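Local coordinates for ChrR-like cupin domain-containing protein (Ralstonia eutropha JMP134, PDB 3EBR) that is of unknown function but has the cupin beta-barrel fold of the ChrR-like cupin family, in an assembly of four chains, at residues P56-Y67 against T110-L121; Y67-Y75 against A82-E90. One frame throughout, in Å; residues are numbered along the deposited sequence. Where two conformers were deposited one is given.

How the contacts relate
The two contacts lie close together, their centres about 14 Å apart, and share strand 64-70, with Tyr67 common to both. Along the chain contact 2 (67-75 with 82-90) is nested inside the loop that contact 1 (56-67 with 110-121) closes. In the six-stranded antiparallel sheet of the cupin barrel, strand 64-70 runs between 108-115, its partner in contact 1, and 87-90, its partner in contact 2. Contact 1 also takes in strands 58-60 and 118-121 of the second sheet, and strand 73-75 of contact 2 belongs to that sheet as well. Thus contact 1 pairs strands within each sheet, while contact 2 packs Trp73 and Tyr75 against Val88 of the other sheet, and both touch the third subunit.

Contact 1: residues P56-Y67 against T110-L121; sequences PRHHHTGTVIVY and TFNIVAGELLYL
His58 and Tyr120 face each other in the antiparallel ladder of a cupin barrel, where strand 58-60 pairs with 118-121 and, past a loop, strand 64-67 pairs with 110-115. From CB, His58 first meets Tyr120 CD1 at 3.8 Å. Its chi1 of 64° sets CG between the backbone N and the carbonyl carbon, and the imidazole then runs alongside Leu118, pointing the same way: CG touches Leu118 CD2, CD2 comes within 3.6 Å of that methyl, and NE2 lies 4.0 Å from it. The ring also turns an edge toward the face of Tyr120 in an offset edge-to-face pair, planes at 66°. Pro56 CG approaches Tyr120 CD1 obliquely from the other side of the ring plane, at 3.6 Å. His58 and His60 fit the H-x-H of the first cupin motif, whose histidines bind a metal in many relatives.

Ile65, Tyr67, Phe111 and Ile113 share a face of the 64-67/110-115 ladder that packs on the third subunit; Tyr67 stacks on Phe111 of the third subunit, and Phe111 on Tyr67 of that subunit. His59, on the 58-60/118-121 ladder, reaches the second subunit, where its NE2 bonds Glu117 OE2. Between the two ladders Thr61 grips the backbone of Glu117 in both directions: Thr61 N gives a nearly straight bond (172°) to Glu117 O, and Thr61 OG1 accepts from Glu117 N at 2.8 Å.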
loop_
_atom_site.group_PDB
_atom_site.type_symbol
_atom_site.label_atom_id
_atom_site.label_comp_id
_atom_site.label_asym_id
_atom_site.label_seq_id
_atom_site.Cartn_x
_atom_site.Cartn_y
_atom_site.Cartn_z
ATOM N N PRO A 56 -14.360 8.733 -21.293
ATOM C CA PRO A 56 -14.922 9.677 -20.315
ATOM C C PRO A 56 -13.950 10.162 -19.260
ATOM O O PRO A 56 -13.002 9.453 -18.930
ATOM C CB PRO A 56 -16.036 8.861 -19.644
ATOM C CG PRO A 56 -15.590 7.486 -19.767
ATOM C CD PRO A 56 -14.981 7.401 -21.122
ATOM N N ARG A 57 -14.183 11.390 -18.791
ATOM C CA ARG A 57 -13.359 11.979 -17.763
ATOM C C ARG A 57 -13.705 11.238 -16.479
ATOM O O ARG A 57 -14.880 10.936 -16.230
ATOM C CB ARG A 57 -13.593 13.483 -17.616
ATOM C CG ARG A 57 -12.620 14.161 -16.629
ATOM C CD ARG A 57 -12.630 15.674 -16.785
ATOM N NE ARG A 57 -13.973 16.231 -16.594
ATOM C CZ ARG A 57 -14.483 16.772 -15.479
ATOM N NH1 ARG A 57 -13.775 16.930 -14.355
ATOM N NH2 ARG A 57 -15.741 17.210 -15.508
ATOM N N HIS A 58 -12.681 10.888 -15.715
ATOM C CA HIS A 58 -12.871 10.188 -14.460
ATOM C C HIS A 58 -12.038 10.828 -13.376
ATOM O O HIS A 58 -10.982 11.386 -13.661
ATOM C CB HIS A 58 -12.503 8.693 -14.576
ATOM C CG HIS A 58 -11.057 8.419 -14.887
ATOM N ND1 HIS A 58 -10.611 8.132 -16.157
ATOM C CD2 HIS A 58 -9.964 8.363 -14.084
ATOM C CE1 HIS A 58 -9.306 7.917 -16.125
ATOM N NE2 HIS A 58 -8.888 8.060 -14.880
ATOM N N HIS A 59 -12.554 10.758 -12.154
ATOM C CA HIS A 59 -11.893 11.205 -10.948
ATOM C C HIS A 59 -11.524 9.876 -10.358
ATOM O O HIS A 59 -12.395 8.997 -10.314
ATOM C CB HIS A 59 -12.840 11.930 -10.011
ATOM C CG HIS A 59 -12.234 12.303 -8.691
ATOM N ND1 HIS A 59 -11.777 13.572 -8.412
ATOM C CD2 HIS A 59 -12.024 11.574 -7.571
ATOM C CE1 HIS A 59 -11.313 13.609 -7.177
ATOM N NE2 HIS A 59 -11.449 12.409 -6.647
ATOM N N HIS A 60 -10.269 9.726 -9.925
ATOM C CA HIS A 60 -9.788 8.487 -9.314
ATOM C C HIS A 60 -9.384 8.732 -7.853
ATOM O O HIS A 60 -8.644 9.676 -7.567
ATOM C CB HIS A 60 -8.647 7.878 -10.126
ATOM C CG HIS A 60 -8.200 6.564 -9.588
ATOM N ND1 HIS A 60 -9.067 5.509 -9.414
ATOM C CD2 HIS A 60 -6.985 6.117 -9.212
ATOM C CE1 HIS A 60 -8.412 4.481 -8.917
ATOM N NE2 HIS A 60 -7.142 4.817 -8.798
ATOM N N THR A 61 -9.861 7.866 -6.950
ATOM C CA THR A 61 -9.606 7.980 -5.509
ATOM C C THR A 61 -8.228 7.554 -4.975
ATOM O O THR A 61 -7.807 8.078 -3.940
ATOM C CB THR A 61 -10.710 7.197 -4.740
ATOM O OG1 THR A 61 -10.699 5.822 -5.136
ATOM C CG2 THR A 61 -12.096 7.795 -5.026
ATOM N N GLY A 62 -7.556 6.616 -5.645
ATOM C CA GLY A 62 -6.222 6.139 -5.231
ATOM C C GLY A 62 -5.212 6.370 -6.334
ATOM O O GLY A 62 -5.270 7.382 -7.014
ATOM N N THR A 63 -4.276 5.452 -6.507
ATOM C CA THR A 63 -3.245 5.588 -7.528
ATOM C C THR A 63 -3.519 4.677 -8.707
ATOM O O THR A 63 -4.378 3.792 -8.633
ATOM C CB THR A 63 -1.873 5.242 -6.952
ATOM O OG1 THR A 63 -1.916 3.915 -6.430
ATOM C CG2 THR A 63 -1.504 6.201 -5.834
ATOM N N VAL A 64 -2.808 4.936 -9.802
ATOM C CA VAL A 64 -2.873 4.142 -11.016
ATOM C C VAL A 64 -1.469 4.098 -11.622
ATOM O O VAL A 64 -0.882 5.153 -11.837
ATOM C CB VAL A 64 -3.824 4.700 -12.096
ATOM C CG1 VAL A 64 -3.854 3.761 -13.306
ATOM C CG2 VAL A 64 -5.218 4.863 -11.576
ATOM N N ILE A 65 -0.920 2.903 -11.827
ATOM C CA ILE A 65 0.367 2.710 -12.474
ATOM C C ILE A 65 -0.013 2.187 -13.860
ATOM O O ILE A 65 -0.715 1.180 -13.940
ATOM C CB ILE A 65 1.238 1.687 -11.771
ATOM C CG1 ILE A 65 1.614 2.172 -10.361
ATOM C CG2 ILE A 65 2.507 1.408 -12.601
ATOM C CD1 ILE A 65 2.369 1.154 -9.543
ATOM N N VAL A 66 0.402 2.868 -14.929
ATOM C CA VAL A 66 0.096 2.447 -16.288
ATOM C C VAL A 66 1.370 2.215 -17.098
ATOM O O VAL A 66 2.165 3.139 -17.237
ATOM C CB VAL A 66 -0.752 3.487 -17.065
ATOM C CG1 VAL A 66 -1.079 2.942 -18.439
ATOM C CG2 VAL A 66 -2.034 3.839 -16.335
ATOM N N TYR A 67 1.564 0.979 -17.578
ATOM C CA TYR A 67 2.660 0.603 -18.457
ATOM C C TYR A 67 2.016 0.393 -19.840
ATOM O O TYR A 67 1.151 -0.473 -19.996
ATOM C CB TYR A 67 3.388 -0.655 -18.009
ATOM C CG TYR A 67 4.392 -1.114 -19.043
ATOM C CD1 TYR A 67 5.585 -0.428 -19.227
ATOM C CD2 TYR A 67 4.134 -2.214 -19.860
ATOM C CE1 TYR A 67 6.513 -0.830 -20.199
ATOM C CE2 TYR A 67 5.051 -2.621 -20.839
ATOM C CZ TYR A 67 6.239 -1.930 -20.992
ATOM O OH TYR A 67 7.139 -2.334 -21.936
ATOM N N THR A 110 -2.697 -1.347 -22.677
ATOM C CA THR A 110 -2.034 -0.844 -21.462
ATOM C C THR A 110 -2.176 -1.803 -20.295
ATOM O O THR A 110 -3.241 -2.376 -20.117
ATOM C CB THR A 110 -2.613 0.520 -21.005
ATOM O OG1 THR A 110 -4.001 0.378 -20.666
ATOM C CG2 THR A 110 -2.450 1.578 -22.095
ATOM N N PHE A 111 -1.102 -1.959 -19.515
ATOM C CA PHE A 111 -1.065 -2.798 -18.318
ATOM C C PHE A 111 -1.277 -1.808 -17.193
ATOM O O PHE A 111 -0.442 -0.940 -16.990
ATOM C CB PHE A 111 0.248 -3.548 -18.170
ATOM C CG PHE A 111 0.345 -4.325 -16.894
ATOM C CD1 PHE A 111 -0.410 -5.476 -16.721
ATOM C CD2 PHE A 111 1.208 -3.930 -15.873
ATOM C CE1 PHE A 111 -0.333 -6.208 -15.549
ATOM C CE2 PHE A 111 1.300 -4.673 -14.692
ATOM C CZ PHE A 111 0.518 -5.805 -14.529
ATOM N N ASN A 112 -2.379 -1.969 -16.463
ATOM C CA ASN A 112 -2.801 -1.064 -15.410
ATOM C C ASN A 112 -2.897 -1.710 -14.045
ATOM O O ASN A 112 -3.331 -2.850 -13.958
ATOM C CB ASN A 112 -4.199 -0.578 -15.759
ATOM C CG ASN A 112 -4.326 -0.193 -17.204
ATOM O OD1 ASN A 112 -3.637 0.699 -17.691
ATOM N ND2 ASN A 112 -5.210 -0.880 -17.907
ATOM N N ILE A 113 -2.488 -0.980 -13.003
ATOM C CA ILE A 113 -2.578 -1.406 -11.611
ATOM C C ILE A 113 -3.310 -0.231 -10.990
ATOM O O ILE A 113 -2.702 0.809 -10.766
ATOM C CB ILE A 113 -1.237 -1.666 -10.950
ATOM C CG1 ILE A 113 -0.498 -2.751 -11.728
ATOM C CG2 ILE A 113 -1.444 -2.065 -9.484
ATOM C CD1 ILE A 113 0.698 -3.246 -11.040
ATOM N N VAL A 114 -4.609 -0.403 -10.755
ATOM C CA VAL A 114 -5.481 0.625 -10.231
ATOM C C VAL A 114 -5.889 0.342 -8.790
ATOM O O VAL A 114 -6.499 -0.682 -8.539
ATOM C CB VAL A 114 -6.752 0.720 -11.124
ATOM C CG1 VAL A 114 -7.717 1.754 -10.607
ATOM C CG2 VAL A 114 -6.363 1.048 -12.560
ATOM N N ALA A 115 -5.562 1.261 -7.875
ATOM C CA ALA A 115 -5.899 1.166 -6.464
ATOM C C ALA A 115 -7.036 2.148 -6.233
ATOM O O ALA A 115 -6.874 3.310 -6.538
ATOM C CB ALA A 115 -4.716 1.531 -5.611
ATOM N N GLY A 116 -8.177 1.689 -5.725
ATOM C CA GLY A 116 -9.334 2.551 -5.452
ATOM C C GLY A 116 -10.361 2.532 -6.570
ATOM O O GLY A 116 -10.244 1.750 -7.527
ATOM N N GLU A 117 -11.338 3.434 -6.463
ATOM C CA GLU A 117 -12.437 3.524 -7.419
ATOM C C GLU A 117 -12.231 4.599 -8.467
ATOM O O GLU A 117 -11.523 5.564 -8.220
ATOM C CB GLU A 117 -13.740 3.823 -6.684
ATOM C CG GLU A 117 -14.021 2.886 -5.531
ATOM C CD GLU A 117 -15.420 3.007 -4.979
ATOM O OE1 GLU A 117 -16.104 4.034 -5.199
ATOM O OE2 GLU A 117 -15.832 2.064 -4.293
ATOM N N LEU A 118 -12.871 4.400 -9.625
ATOM C CA LEU A 118 -12.870 5.318 -10.770
ATOM C C LEU A 118 -14.274 5.923 -10.834
ATOM O O LEU A 118 -15.212 5.223 -11.203
ATOM C CB LEU A 118 -12.534 4.598 -12.080
ATOM C CG LEU A 118 -11.125 4.047 -12.302
ATOM C CD1 LEU A 118 -11.084 3.172 -13.545
ATOM C CD2 LEU A 118 -10.132 5.172 -12.426
ATOM N N LEU A 119 -14.411 7.194 -10.462
ATOM C CA LEU A 119 -15.689 7.920 -10.474
ATOM C C LEU A 119 -15.797 8.684 -11.796
ATOM O O LEU A 119 -15.122 9.689 -11.973
ATOM C CB LEU A 119 -15.769 8.870 -9.273
ATOM C CG LEU A 119 -15.585 8.251 -7.878
ATOM C CD1 LEU A 119 -15.518 9.345 -6.815
ATOM C CD2 LEU A 119 -16.685 7.250 -7.560
ATOM N N TYR A 120 -16.631 8.202 -12.720
ATOM C CA TYR A 120 -16.810 8.840 -14.044
ATOM C C TYR A 120 -17.686 10.074 -13.897
ATOM O O TYR A 120 -18.666 10.028 -13.154
ATOM C CB TYR A 120 -17.356 7.839 -15.069
ATOM C CG TYR A 120 -16.356 6.726 -15.298
ATOM C CD1 TYR A 120 -15.341 6.859 -16.250
ATOM C CD2 TYR A 120 -16.379 5.565 -14.525
ATOM C CE1 TYR A 120 -14.392 5.847 -16.447
ATOM C CE2 TYR A 120 -15.446 4.563 -14.715
ATOM C CZ TYR A 120 -14.450 4.695 -15.674
ATOM O OH TYR A 120 -13.523 3.683 -15.856
ATOM N N LEU A 121 -17.328 11.147 -14.618
ATOM C CA LEU A 121 -18.008 12.447 -14.541
ATOM C C LEU A 121 -18.647 12.997 -15.818
ATOM O O LEU A 121 -18.263 12.596 -16.914
ATOM C CB LEU A 121 -16.987 13.492 -14.071
ATOM C CG LEU A 121 -16.223 13.240 -12.765
ATOM C CD1 LEU A 121 -15.232 14.369 -12.547
ATOM C CD2 LEU A 121 -17.142 13.109 -11.569
#

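Contact 2: residues Y67-Y75 against A82-E90; sequences YTVQGSWRY and AHAGSVVYE
Trp73 lays one face of its indole over the methyl of Ala82, a CH-pi contact in which Ala82 CB sits 4.0 Å from the centroid of the five-membered ring. The same two residues pair through their backbones, Trp73 N giving to Ala82 O and Ala82 N giving to Trp73 O. A chi1 of 61° folds the indole back over its own backbone, toward Ala82, and its NE1 donates to Thr68 OG1 at 3.1 Å. The far rim of the six-membered ring meets Val88, CH2 lying 3.9 Å from Val88 CG2. Trp73 CZ3 in turn covers one face of the Tyr75 ring, whose CE2 touches the other Val88 methyl, CG1, at 4.0 Å. A weak, less certain bond joins Tyr75 OH to Glu90 OE2.

At the other end a type II turn, His83 to Ser86, folds against Thr68. Gly85, whose positive phi suits glycine, gives its N to Thr68 O at 2.9 Å, and Thr68 N returns a longer bond to Ser86 O. The turn is braced from within, since His83 O accepts from both Ser86 N and Ser86 OG. Tyr67 CE1 packs on Gly85 CA at 3.8 Å, and the edge of the ring meets Val87 CG2.

Strand 64-70 lies between 87-90 and 108-115, with a classic beta bulge at Val69 and Gln70 opposite Ile109. Past Gly71 the chain passes to the second sheet, where strand 73-75 lies at the edge beside 94-100, while 87-90 pairs antiparallel with a strand of the third subunit, carrying the sheet across the interface.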
loop_
_atom_site.group_PDB
_atom_site.type_symbol
_atom_site.label_atom_id
_atom_site.label_comp_id
_atom_site.label_asym_id
_atom_site.label_seq_id
_atom_site.Cartn_x
_atom_site.Cartn_y
_atom_site.Cartn_z
ATOM N N TYR A 67 1.564 0.979 -17.578
ATOM C CA TYR A 67 2.660 0.603 -18.457
ATOM C C TYR A 67 2.016 0.393 -19.840
ATOM O O TYR A 67 1.151 -0.473 -19.996
ATOM C CB TYR A 67 3.388 -0.655 -18.009
ATOM C CG TYR A 67 4.392 -1.114 -19.043
ATOM C CD1 TYR A 67 5.585 -0.428 -19.227
ATOM C CD2 TYR A 67 4.134 -2.214 -19.860
ATOM C CE1 TYR A 67 6.513 -0.830 -20.199
ATOM C CE2 TYR A 67 5.051 -2.621 -20.839
ATOM C CZ TYR A 67 6.239 -1.930 -20.992
ATOM O OH TYR A 67 7.139 -2.334 -21.936
ATOM N N THR A 68 2.463 1.154 -20.833
ATOM C CA THR A 68 1.921 1.080 -22.189
ATOM C C THR A 68 2.608 -0.041 -22.962
ATOM O O THR A 68 3.804 0.044 -23.265
ATOM C CB THR A 68 2.104 2.423 -22.898
ATOM O OG1 THR A 68 1.529 3.448 -22.078
ATOM C CG2 THR A 68 1.454 2.419 -24.285
ATOM N N VAL A 69 1.843 -1.087 -23.272
ATOM C CA VAL A 69 2.362 -2.260 -23.990
ATOM C C VAL A 69 2.526 -1.862 -25.458
ATOM O O VAL A 69 3.565 -2.150 -26.056
ATOM C CB VAL A 69 1.480 -3.497 -23.773
ATOM C CG1 VAL A 69 2.047 -4.689 -24.499
ATOM C CG2 VAL A 69 1.393 -3.805 -22.285
ATOM N N GLN A 70 1.501 -1.226 -26.030
ATOM C CA GLN A 70 1.587 -0.706 -27.402
ATOM C C GLN A 70 0.627 0.450 -27.604
ATOM O O GLN A 70 -0.327 0.617 -26.840
ATOM C CB GLN A 70 1.339 -1.761 -28.484
ATOM C CG GLN A 70 -0.055 -2.359 -28.570
ATOM C CD GLN A 70 -0.300 -2.994 -29.930
ATOM O OE1 GLN A 70 0.555 -3.702 -30.461
ATOM N NE2 GLN A 70 -1.473 -2.741 -30.496
ATOM N N GLY A 71 0.883 1.201 -28.672
ATOM C CA GLY A 71 0.100 2.361 -29.039
ATOM C C GLY A 71 0.544 3.578 -28.260
ATOM O O GLY A 71 1.499 3.509 -27.474
ATOM N N SER A 72 -0.125 4.703 -28.514
ATOM C CA SER A 72 0.166 5.966 -27.828
ATOM C C SER A 72 -1.128 6.615 -27.374
ATOM O O SER A 72 -2.140 6.533 -28.066
ATOM C CB SER A 72 0.947 6.933 -28.714
ATOM O OG SER A 72 2.105 6.318 -29.236
ATOM N N TRP A 73 -1.082 7.257 -26.213
ATOM C CA TRP A 73 -2.244 7.927 -25.645
ATOM C C TRP A 73 -1.776 9.070 -24.763
ATOM O O TRP A 73 -0.575 9.253 -24.552
ATOM C CB TRP A 73 -3.108 6.924 -24.875
ATOM C CG TRP A 73 -2.396 6.283 -23.743
ATOM C CD1 TRP A 73 -1.641 5.159 -23.791
ATOM C CD2 TRP A 73 -2.367 6.732 -22.386
ATOM N NE1 TRP A 73 -1.136 4.884 -22.556
ATOM C CE2 TRP A 73 -1.562 5.832 -21.669
ATOM C CE3 TRP A 73 -2.939 7.815 -21.712
ATOM C CZ2 TRP A 73 -1.317 5.972 -20.300
ATOM C CZ3 TRP A 73 -2.693 7.963 -20.368
ATOM C CH2 TRP A 73 -1.890 7.047 -19.667
ATOM N N ARG A 74 -2.740 9.833 -24.267
ATOM C CA ARG A 74 -2.488 10.981 -23.407
ATOM C C ARG A 74 -3.735 11.405 -22.670
ATOM O O ARG A 74 -4.822 10.895 -22.944
ATOM C CB ARG A 74 -1.998 12.151 -24.265
ATOM C CG ARG A 74 -2.900 12.474 -25.485
ATOM C CD ARG A 74 -2.331 13.604 -26.309
ATOM N NE ARG A 74 -2.656 14.916 -25.756
ATOM C CZ ARG A 74 -3.675 15.703 -26.129
ATOM N NH1 ARG A 74 -4.536 15.371 -27.111
ATOM N NH2 ARG A 74 -3.828 16.878 -25.512
ATOM N N TYR A 75 -3.553 12.323 -21.724
ATOM C CA TYR A 75 -4.638 12.919 -20.970
ATOM C C TYR A 75 -4.806 14.308 -21.539
ATOM O O TYR A 75 -3.799 14.974 -21.808
ATOM C CB TYR A 75 -4.348 13.012 -19.471
ATOM C CG TYR A 75 -4.193 11.683 -18.782
ATOM C CD1 TYR A 75 -5.239 10.760 -18.791
ATOM C CD2 TYR A 75 -3.043 11.363 -18.056
ATOM C CE1 TYR A 75 -5.146 9.543 -18.134
ATOM C CE2 TYR A 75 -2.935 10.125 -17.384
ATOM C CZ TYR A 75 -3.999 9.234 -17.425
ATOM O OH TYR A 75 -3.909 8.012 -16.823
ATOM N N ALA A 82 2.093 9.382 -23.696
ATOM C CA ALA A 82 2.637 8.119 -23.224
ATOM C C ALA A 82 2.756 7.201 -24.421
ATOM O O ALA A 82 1.741 6.909 -25.047
ATOM C CB ALA A 82 1.732 7.490 -22.168
ATOM N N HIS A 83 3.982 6.783 -24.754
ATOM C CA HIS A 83 4.254 5.861 -25.871
ATOM C C HIS A 83 4.483 4.465 -25.325
ATOM O O HIS A 83 4.546 4.291 -24.112
ATOM C CB HIS A 83 5.496 6.290 -26.638
ATOM C CG HIS A 83 5.416 7.682 -27.165
ATOM N ND1 HIS A 83 5.924 8.764 -26.478
ATOM C CD2 HIS A 83 4.857 8.178 -28.294
ATOM C CE1 HIS A 83 5.699 9.866 -27.171
ATOM N NE2 HIS A 83 5.060 9.536 -28.280
ATOM N N ALA A 84 4.603 3.480 -26.219
ATOM C CA ALA A 84 4.879 2.090 -25.843
ATOM C C ALA A 84 6.227 2.067 -25.127
ATOM O O ALA A 84 7.168 2.725 -25.575
ATOM C CB ALA A 84 4.903 1.191 -27.049
ATOM N N GLY A 85 6.293 1.367 -23.995
ATOM C CA GLY A 85 7.504 1.298 -23.169
ATOM C C GLY A 85 7.585 2.359 -22.072
ATOM O O GLY A 85 8.549 2.362 -21.299
ATOM N N SER A 86 6.588 3.251 -21.988
ATOM C CA SER A 86 6.551 4.300 -20.977
ATOM C C SER A 86 5.782 3.820 -19.762
ATOM O O SER A 86 5.102 2.793 -19.816
ATOM C CB SER A 86 5.872 5.554 -21.517
ATOM O OG SER A 86 4.511 5.315 -21.806
ATOM N N VAL A 87 5.928 4.581 -18.675
ATOM C CA VAL A 87 5.254 4.347 -17.406
ATOM C C VAL A 87 4.616 5.657 -16.957
ATOM O O VAL A 87 5.309 6.671 -16.892
ATOM C CB VAL A 87 6.197 3.843 -16.286
ATOM C CG1 VAL A 87 5.453 3.771 -14.936
ATOM C CG2 VAL A 87 6.754 2.503 -16.634
ATOM N N VAL A 88 3.305 5.634 -16.712
ATOM C CA VAL A 88 2.547 6.782 -16.206
ATOM C C VAL A 88 2.113 6.427 -14.777
ATOM O O VAL A 88 1.651 5.317 -14.551
ATOM C CB VAL A 88 1.318 7.134 -17.074
ATOM C CG1 VAL A 88 0.471 8.226 -16.399
ATOM C CG2 VAL A 88 1.740 7.567 -18.462
ATOM N N TYR A 89 2.280 7.357 -13.835
ATOM C CA TYR A 89 1.903 7.165 -12.438
ATOM C C TYR A 89 0.896 8.254 -12.052
ATOM O O TYR A 89 1.299 9.392 -11.811
ATOM C CB TYR A 89 3.144 7.205 -11.527
ATOM C CG TYR A 89 2.942 6.590 -10.131
ATOM C CD1 TYR A 89 2.193 7.242 -9.124
ATOM C CD2 TYR A 89 3.543 5.360 -9.803
ATOM C CE1 TYR A 89 2.024 6.665 -7.852
ATOM C CE2 TYR A 89 3.382 4.783 -8.539
ATOM C CZ TYR A 89 2.615 5.435 -7.575
ATOM O OH TYR A 89 2.484 4.852 -6.338
ATOM N N GLU A 90 -0.402 7.914 -12.046
ATOM C CA GLU A 90 -1.455 8.846 -11.644
ATOM C C GLU A 90 -1.522 8.853 -10.095
ATOM O O GLU A 90 -1.489 7.784 -9.480
ATOM C CB GLU A 90 -2.858 8.495 -12.177
ATOM C CG GLU A 90 -3.093 8.143 -13.665
ATOM C CD GLU A 90 -4.620 8.042 -14.024
ATOM O OE1 GLU A 90 -5.392 8.976 -13.739
ATOM O OE2 GLU A 90 -5.045 7.078 -14.703
#